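Local atomic coordinates of petrobactin biosynthesis protein AsbB (Bacillus anthracis, PDB entry 3TO3), a protein that catalyses the ATP-dependent condensation of spermidine with citryl-spermidine intermediates, a step in making the siderophore petrobactin. Residues Phe460-Phe470 with Phe496-Met507. Numbering follows the deposited sequence. Where two conformers were deposited one is given.
Sequences FHEGLEFYRPF and FEMDRIECLQEM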
ATOM      1  N   PHE B 460      22.459 -16.975  -7.665  1.00 52.81           N
ATOM      2  CA  PHE B 460      22.847 -16.849  -9.090  1.00 47.38           C
ATOM      3  C   PHE B 460      21.764 -16.349 -10.052  1.00 51.83           C
ATOM      4  O   PHE B 460      22.040 -15.662 -11.030  1.00 50.62           O
ATOM      5  CB  PHE B 460      23.389 -18.198  -9.580  1.00 43.76           C
ATOM      6  CG  PHE B 460      24.301 -18.837  -8.583  1.00 44.53           C
ATOM      7  CD1 PHE B 460      25.349 -18.106  -8.049  1.00 35.55           C
ATOM      8  CD2 PHE B 460      24.062 -20.122  -8.111  1.00 44.82           C
ATOM      9  CE1 PHE B 460      26.195 -18.680  -7.105  1.00 45.60           C
ATOM     10  CE2 PHE B 460      24.890 -20.690  -7.153  1.00 47.47           C
ATOM     11  CZ  PHE B 460      25.954 -19.974  -6.647  1.00 41.02           C
ATOM     12  N   HIS B 461      20.527 -16.730  -9.785  1.00 52.02           N
ATOM     13  CA  HIS B 461      19.514 -16.603 -10.788  1.00 53.44           C
ATOM     14  C   HIS B 461      19.295 -15.148 -11.227  1.00 64.68           C
ATOM     15  O   HIS B 461      19.050 -14.886 -12.408  1.00 70.45           O
ATOM     16  CB  HIS B 461      18.220 -17.266 -10.313  1.00 55.33           C
ATOM     17  CG  HIS B 461      17.519 -16.501  -9.244  1.00 54.16           C
ATOM     18  ND1 HIS B 461      17.892 -16.564  -7.917  1.00 49.52           N
ATOM     19  CD2 HIS B 461      16.482 -15.635  -9.304  1.00 53.14           C
ATOM     20  CE1 HIS B 461      17.107 -15.779  -7.202  1.00 53.24           C
ATOM     21  NE2 HIS B 461      16.246 -15.197  -8.022  1.00 58.82           N
ATOM     22  N   GLU B 462      19.277 -14.223 -10.279  1.00 68.46           N
ATOM     23  CA  GLU B 462      19.147 -12.795 -10.611  1.00 84.87           C
ATOM     24  C   GLU B 462      20.428 -12.026 -10.968  1.00 86.03           C
ATOM     25  O   GLU B 462      20.441 -11.264 -11.935  1.00 98.42           O
ATOM     26  CB  GLU B 462      18.400 -12.057  -9.498  1.00 99.61           C
ATOM     27  CG  GLU B 462      18.959 -12.327  -8.095  1.00108.02           C
ATOM     28  CD  GLU B 462      18.050 -11.803  -6.989  1.00114.53           C
ATOM     29  OE1 GLU B 462      16.987 -11.214  -7.313  1.00112.08           O
ATOM     30  OE2 GLU B 462      18.406 -11.981  -5.796  1.00117.39           O
ATOM     31  N   GLY B 463      21.487 -12.232 -10.184  1.00 69.54           N
ATOM     32  CA  GLY B 463      22.647 -11.350 -10.190  1.00 73.01           C
ATOM     33  C   GLY B 463      23.756 -11.472 -11.236  1.00 71.77           C
ATOM     34  O   GLY B 463      24.323 -10.472 -11.698  1.00 67.77           O
ATOM     35  N   LEU B 464      24.051 -12.704 -11.612  1.00 59.65           N
ATOM     36  CA  LEU B 464      25.179 -13.042 -12.456  1.00 53.75           C
ATOM     37  C   LEU B 464      25.312 -12.261 -13.785  1.00 50.99           C
ATOM     38  O   LEU B 464      24.349 -12.069 -14.536  1.00 54.39           O
ATOM     39  CB  LEU B 464      25.104 -14.538 -12.710  1.00 50.98           C
ATOM     40  CG  LEU B 464      26.047 -15.234 -13.653  1.00 56.70           C
ATOM     41  CD1 LEU B 464      26.121 -16.691 -13.225  1.00 58.13           C
ATOM     42  CD2 LEU B 464      25.550 -15.099 -15.075  1.00 50.66           C
ATOM     43  N   GLU B 465      26.527 -11.797 -14.045  1.00 45.52           N
ATOM     44  CA  GLU B 465      26.899 -11.261 -15.337  1.00 49.10           C
ATOM     45  C   GLU B 465      28.044 -12.091 -15.935  1.00 51.79           C
ATOM     46  O   GLU B 465      28.826 -12.703 -15.209  1.00 61.25           O
ATOM     47  CB  GLU B 465      27.306  -9.793 -15.204  1.00 52.46           C
ATOM     48  CG  GLU B 465      26.148  -8.904 -14.786  1.00 62.14           C
ATOM     49  CD  GLU B 465      26.470  -7.406 -14.798  1.00 72.62           C
ATOM     50  OE1 GLU B 465      27.621  -7.013 -15.076  1.00 76.52           O
ATOM     51  OE2 GLU B 465      25.551  -6.611 -14.527  1.00 77.91           O
ATOM     52  N   PHE B 466      28.152 -12.104 -17.256  1.00 55.17           N
ATOM     53  CA  PHE B 466      29.287 -12.743 -17.907  1.00 58.04           C
ATOM     54  C   PHE B 466      29.693 -12.033 -19.197  1.00 62.10           C
ATOM     55  O   PHE B 466      28.889 -11.335 -19.814  1.00 64.85           O
ATOM     56  CB  PHE B 466      29.026 -14.236 -18.161  1.00 59.52           C
ATOM     57  CG  PHE B 466      28.023 -14.510 -19.231  1.00 62.87           C
ATOM     58  CD1 PHE B 466      28.397 -14.486 -20.571  1.00 69.72           C
ATOM     59  CD2 PHE B 466      26.710 -14.821 -18.905  1.00 58.04           C
ATOM     60  CE1 PHE B 466      27.475 -14.759 -21.565  1.00 69.67           C
ATOM     61  CE2 PHE B 466      25.772 -15.084 -19.895  1.00 55.26           C
ATOM     62  CZ  PHE B 466      26.159 -15.058 -21.228  1.00 64.96           C
ATOM     63  N   TYR B 467      30.960 -12.188 -19.564  1.00 61.47           N
ATOM     64  CA  TYR B 467      31.492 -11.567 -20.752  1.00 63.71           C
ATOM     65  C   TYR B 467      31.863 -12.692 -21.705  1.00 71.17           C
ATOM     66  O   TYR B 467      32.828 -13.414 -21.480  1.00 73.47           O
ATOM     67  CB  TYR B 467      32.709 -10.693 -20.417  1.00 62.82           C
ATOM     68  CG  TYR B 467      33.245  -9.942 -21.625  1.00 69.22           C
ATOM     69  CD1 TYR B 467      32.419  -9.110 -22.370  1.00 68.10           C
ATOM     70  CD2 TYR B 467      34.576 -10.082 -22.035  1.00 71.11           C
ATOM     71  CE1 TYR B 467      32.897  -8.443 -23.481  1.00 73.14           C
ATOM     72  CE2 TYR B 467      35.069  -9.407 -23.155  1.00 65.76           C
ATOM     73  CZ  TYR B 467      34.227  -8.588 -23.868  1.00 75.27           C
ATOM     74  OH  TYR B 467      34.698  -7.918 -24.991  1.00 80.94           O
ATOM     75  N   ARG B 468      31.093 -12.818 -22.778  1.00 70.21           N
ATOM     76  CA  ARG B 468      31.140 -13.986 -23.656  1.00 70.70           C
ATOM     77  C   ARG B 468      32.534 -14.297 -24.207  1.00 70.37           C
ATOM     78  O   ARG B 468      32.952 -15.449 -24.217  1.00 65.72           O
ATOM     79  CB  ARG B 468      30.123 -13.823 -24.801  1.00 70.31           C
ATOM     80  CG  ARG B 468      30.003 -15.019 -25.732  1.00 72.08           C
ATOM     81  CD  ARG B 468      28.845 -14.838 -26.717  1.00 80.77           C
ATOM     82  NE  ARG B 468      27.562 -14.977 -26.032  1.00 87.34           N
ATOM     83  CZ  ARG B 468      26.818 -16.078 -26.055  1.00 85.26           C
ATOM     84  NH1 ARG B 468      27.222 -17.135 -26.756  1.00 92.07           N
ATOM     85  NH2 ARG B 468      25.669 -16.117 -25.387  1.00 74.27           N
ATOM     86  N   PRO B 469      33.260 -13.273 -24.672  1.00 73.75           N
ATOM     87  CA  PRO B 469      34.614 -13.549 -25.171  1.00 72.98           C
ATOM     88  C   PRO B 469      35.548 -14.181 -24.135  1.00 72.70           C
ATOM     89  O   PRO B 469      36.528 -14.783 -24.555  1.00 77.47           O
ATOM     90  CB  PRO B 469      35.126 -12.164 -25.572  1.00 74.79           C
ATOM     91  CG  PRO B 469      33.878 -11.415 -25.943  1.00 79.35           C
ATOM     92  CD  PRO B 469      32.856 -11.880 -24.927  1.00 78.54           C
ATOM     93  N   PHE B 470      35.270 -14.063 -22.835  1.00 56.06           N
ATOM     94  CA  PHE B 470      36.144 -14.686 -21.843  1.00 60.24           C
ATOM     95  C   PHE B 470      35.824 -16.155 -21.494  1.00 71.49           C
ATOM     96  O   PHE B 470      36.591 -16.807 -20.782  1.00 75.25           O
ATOM     97  CB  PHE B 470      36.171 -13.867 -20.541  1.00 61.34           C
ATOM     98  CG  PHE B 470      37.175 -12.738 -20.541  1.00 59.42           C
ATOM     99  CD1 PHE B 470      37.629 -12.183 -21.740  1.00 64.01           C
ATOM    100  CD2 PHE B 470      37.677 -12.250 -19.344  1.00 46.34           C
ATOM    101  CE1 PHE B 470      38.557 -11.167 -21.738  1.00 58.31           C
ATOM    102  CE2 PHE B 470      38.615 -11.239 -19.333  1.00 53.42           C
ATOM    103  CZ  PHE B 470      39.059 -10.693 -20.528  1.00 56.10           C
ATOM    104  N   PHE B 496      22.073 -10.817 -17.894  1.00 62.32           N
ATOM    105  CA  PHE B 496      23.205 -11.732 -17.678  1.00 67.03           C
ATOM    106  C   PHE B 496      24.406 -11.501 -18.570  1.00 74.99           C
ATOM    107  O   PHE B 496      25.531 -11.737 -18.155  1.00 84.22           O
ATOM    108  CB  PHE B 496      22.832 -13.193 -18.003  1.00 65.52           C
ATOM    109  CG  PHE B 496      21.831 -13.807 -17.092  1.00 59.31           C
ATOM    110  CD1 PHE B 496      21.908 -13.639 -15.732  1.00 59.35           C
ATOM    111  CD2 PHE B 496      20.807 -14.577 -17.616  1.00 55.24           C
ATOM    112  CE1 PHE B 496      20.958 -14.207 -14.898  1.00 60.40           C
ATOM    113  CE2 PHE B 496      19.867 -15.152 -16.798  1.00 60.51           C
ATOM    114  CZ  PHE B 496      19.937 -14.957 -15.433  1.00 62.39           C
ATOM    115  N   GLU B 497      24.230 -10.902 -19.727  1.00 72.70           N
ATOM    116  CA  GLU B 497      25.338 -10.970 -20.653  1.00 69.48           C
ATOM    117  C   GLU B 497      25.708  -9.578 -21.007  1.00 67.66           C
ATOM    118  O   GLU B 497      24.867  -8.818 -21.465  1.00 71.69           O
ATOM    119  CB  GLU B 497      25.018 -11.786 -21.915  1.00 66.53           C
ATOM    120  CG  GLU B 497      26.094 -11.599 -22.994  1.00 68.65           C
ATOM    121  CD  GLU B 497      25.981 -12.570 -24.170  1.00 85.95           C
ATOM    122  OE1 GLU B 497      25.037 -13.392 -24.210  1.00 88.01           O
ATOM    123  OE2 GLU B 497      26.854 -12.504 -25.062  1.00 87.27           O
HETATM  124  N   MSE B 498      26.961  -9.228 -20.779  1.00 71.65           N
HETATM  125  CA  MSE B 498      27.372  -7.862 -21.042  1.00 84.42           C
HETATM  126  C   MSE B 498      28.270  -7.810 -22.255  1.00 88.80           C
HETATM  127  O   MSE B 498      29.067  -8.715 -22.487  1.00 94.84           O
HETATM  128  CB  MSE B 498      28.027  -7.242 -19.806  1.00 85.34           C
HETATM  129  CG  MSE B 498      27.075  -7.170 -18.588  1.00 87.91           C
HETATM  130 SE   MSE B 498      25.440  -6.066 -18.802  0.51 77.08          SE
HETATM  131  CE  MSE B 498      24.171  -7.319 -17.999  1.00 75.31           C
ATOM    132  N   ASP B 499      28.104  -6.762 -23.047  1.00 91.36           N
ATOM    133  CA  ASP B 499      28.888  -6.597 -24.262  1.00 97.18           C
ATOM    134  C   ASP B 499      30.195  -5.888 -23.968  1.00 86.24           C
ATOM    135  O   ASP B 499      31.075  -5.832 -24.827  1.00 84.65           O
ATOM    136  CB  ASP B 499      28.099  -5.811 -25.313  1.00110.12           C
ATOM    137  CG  ASP B 499      28.035  -4.324 -25.005  1.00114.10           C
ATOM    138  OD1 ASP B 499      28.422  -3.932 -23.882  1.00109.78           O
ATOM    139  OD2 ASP B 499      27.593  -3.553 -25.887  1.00117.85           O
ATOM    140  N   ARG B 500      30.307  -5.335 -22.761  1.00 77.12           N
ATOM    141  CA  ARG B 500      31.499  -4.584 -22.375  1.00 74.63           C
ATOM    142  C   ARG B 500      32.290  -5.290 -21.281  1.00 66.10           C
ATOM    143  O   ARG B 500      31.737  -5.785 -20.289  1.00 62.42           O
ATOM    144  CB  ARG B 500      31.164  -3.126 -22.004  1.00 78.84           C
ATOM    145  CG  ARG B 500      29.980  -2.964 -21.057  1.00 82.37           C
ATOM    146  CD  ARG B 500      29.441  -1.526 -20.995  1.00 88.37           C
ATOM    147  NE  ARG B 500      30.284  -0.594 -20.236  1.00 91.59           N
ATOM    148  CZ  ARG B 500      30.381  -0.558 -18.902  1.00 91.15           C
ATOM    149  NH1 ARG B 500      29.707  -1.419 -18.137  1.00 86.82           N
ATOM    150  NH2 ARG B 500      31.169   0.341 -18.322  1.00 86.03           N
ATOM    151  N   ILE B 501      33.596  -5.343 -21.487  1.00 58.73           N
ATOM    152  CA  ILE B 501      34.493  -6.002 -20.555  1.00 54.42           C
ATOM    153  C   ILE B 501      34.557  -5.276 -19.199  1.00 56.29           C
ATOM    154  O   ILE B 501      34.916  -5.881 -18.168  1.00 59.12           O
ATOM    155  CB  ILE B 501      35.878  -6.124 -21.192  1.00 66.98           C
ATOM    156  CG1 ILE B 501      36.821  -6.952 -20.324  1.00 62.30           C
ATOM    157  CG2 ILE B 501      36.463  -4.742 -21.490  1.00 66.17           C
ATOM    158  CD1 ILE B 501      38.039  -7.380 -21.110  1.00 66.25           C
ATOM    159  N   GLU B 502      34.196  -3.992 -19.188  1.00 52.44           N
ATOM    160  CA  GLU B 502      34.172  -3.229 -17.932  1.00 47.44           C
ATOM    161  C   GLU B 502      33.158  -3.774 -16.941  1.00 52.39           C
ATOM    162  O   GLU B 502      33.274  -3.541 -15.733  1.00 52.81           O
ATOM    163  CB  GLU B 502      33.921  -1.736 -18.162  1.00 56.87           C
ATOM    164  CG  GLU B 502      35.105  -0.979 -18.774  1.00 65.66           C
ATOM    165  CD  GLU B 502      35.221  -1.165 -20.292  1.00 78.88           C
ATOM    166  OE1 GLU B 502      34.319  -1.783 -20.906  1.00 75.61           O
ATOM    167  OE2 GLU B 502      36.217  -0.681 -20.871  1.00 87.29           O
ATOM    168  N   CYS B 503      32.165  -4.511 -17.449  0.68 52.80           N
ATOM    169  CA  CYS B 503      31.189  -5.183 -16.584  0.68 51.39           C
ATOM    170  C   CYS B 503      31.944  -5.972 -15.530  0.68 53.09           C
ATOM    171  O   CYS B 503      31.587  -5.982 -14.356  0.68 55.20           O
ATOM    172  CB  CYS B 503      30.253  -6.125 -17.392  0.68 58.16           C
ATOM    173  SG  CYS B 503      30.659  -7.961 -17.483  0.68 63.36           S
ATOM    174  N   LEU B 504      33.007  -6.636 -15.959  1.00 53.34           N
ATOM    175  CA  LEU B 504      33.766  -7.520 -15.046  1.00 49.55           C
ATOM    176  C   LEU B 504      34.564  -6.736 -14.000  1.00 44.71           C
ATOM    177  O   LEU B 504      34.557  -7.041 -12.798  1.00 44.41           O
ATOM    178  CB  LEU B 504      34.683  -8.486 -15.808  1.00 47.40           C
ATOM    179  CG  LEU B 504      34.114  -9.386 -16.918  1.00 49.53           C
ATOM    180  CD1 LEU B 504      35.248 -10.150 -17.591  1.00 52.34           C
ATOM    181  CD2 LEU B 504      33.082 -10.361 -16.371  1.00 48.57           C
ATOM    182  N   GLN B 505      35.256  -5.709 -14.454  1.00 47.31           N
ATOM    183  CA  GLN B 505      35.974  -4.865 -13.529  1.00 50.04           C
ATOM    184  C   GLN B 505      34.992  -4.259 -12.529  1.00 50.32           C
ATOM    185  O   GLN B 505      35.228  -4.278 -11.333  1.00 48.26           O
ATOM    186  CB  GLN B 505      36.711  -3.784 -14.286  1.00 51.64           C
ATOM    187  CG  GLN B 505      37.353  -2.737 -13.431  1.00 54.33           C
ATOM    188  CD  GLN B 505      37.349  -1.424 -14.163  1.00 65.61           C
ATOM    189  OE1 GLN B 505      36.308  -0.996 -14.652  1.00 72.40           O
ATOM    190  NE2 GLN B 505      38.513  -0.804 -14.294  1.00 65.35           N
ATOM    191  N   GLU B 506      33.872  -3.739 -13.000  1.00 53.40           N
ATOM    192  CA  GLU B 506      32.953  -3.136 -12.050  1.00 50.55           C
ATOM    193  C   GLU B 506      32.384  -4.122 -11.022  1.00 47.97           C
ATOM    194  O   GLU B 506      32.220  -3.759  -9.863  1.00 45.99           O
ATOM    195  CB  GLU B 506      31.866  -2.358 -12.764  1.00 50.64           C
ATOM    196  CG  GLU B 506      32.417  -1.170 -13.541  1.00 54.66           C
ATOM    197  CD  GLU B 506      31.490  -0.740 -14.685  1.00 64.30           C
ATOM    198  OE1 GLU B 506      30.447  -1.413 -14.917  1.00 65.83           O
ATOM    199  OE2 GLU B 506      31.808   0.266 -15.352  1.00 64.39           O
HETATM  200  N   MSE B 507      32.112  -5.366 -11.408  1.00 47.03           N
HETATM  201  CA  MSE B 507      31.591  -6.326 -10.437  1.00 43.53           C
HETATM  202  C   MSE B 507      32.611  -6.619  -9.331  1.00 54.33           C
HETATM  203  O   MSE B 507      32.254  -6.847  -8.165  1.00 63.79           O
HETATM  204  CB  MSE B 507      31.144  -7.630 -11.094  1.00 62.14           C
HETATM  205  CG  MSE B 507      30.327  -8.543 -10.162  1.00 72.39           C
HETATM  206 SE   MSE B 507      28.497  -7.872  -9.859  0.73 71.30          SE
HETATM  207  CE  MSE B 507      27.665  -8.591 -11.494  1.00 49.32           C
TER
HETATM  208  O   HOH W   1      29.518 -10.724 -24.112  1.00 62.91           O
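Glu497 OE2 takes a short hydrogen bond from Arg468 NE (2.7 Å), and Glu497 OE1 takes one from Arg468 NH2 (3.0 Å). Arginine thus grips the carboxylate side-on with two nitrogens, which approach on the syn side but well out of the carboxylate plane, while both oxygens lie nearly in the guanidinium plane. The arginine chain is extended as far as CD, then bent at chi3 (-72°). A water ties the same corner together, accepting from Arg468 N and donating to Met498 O, with a weak bond to Glu497 OE2.

Glu497 CA also sits over the face of the Phe466 ring, a CH-pi contact 4.2 Å from the centroid. Parallel pairing of strands 465-467 and 497-498, in a three-stranded sheet, sets this register: Phe466 N donates to Phe496 O (2.8 Å) and Phe466 O accepts from Met498 N. Phe496 lays its ring edge against His461 O and Leu464 O, next to the ATP-binding Glu462.

On the sheet face of Met498, Tyr467 is sandwiched between Ile501 CB (4.1 Å to the ring centroid) and Pro469 CD. Glu465 extends between selenomethionines Met498 and Met507, its CG 3.6 Å from Met507 CE. The paired salt-bridge bonds should fix the rotation of the Glu497 carboxylate.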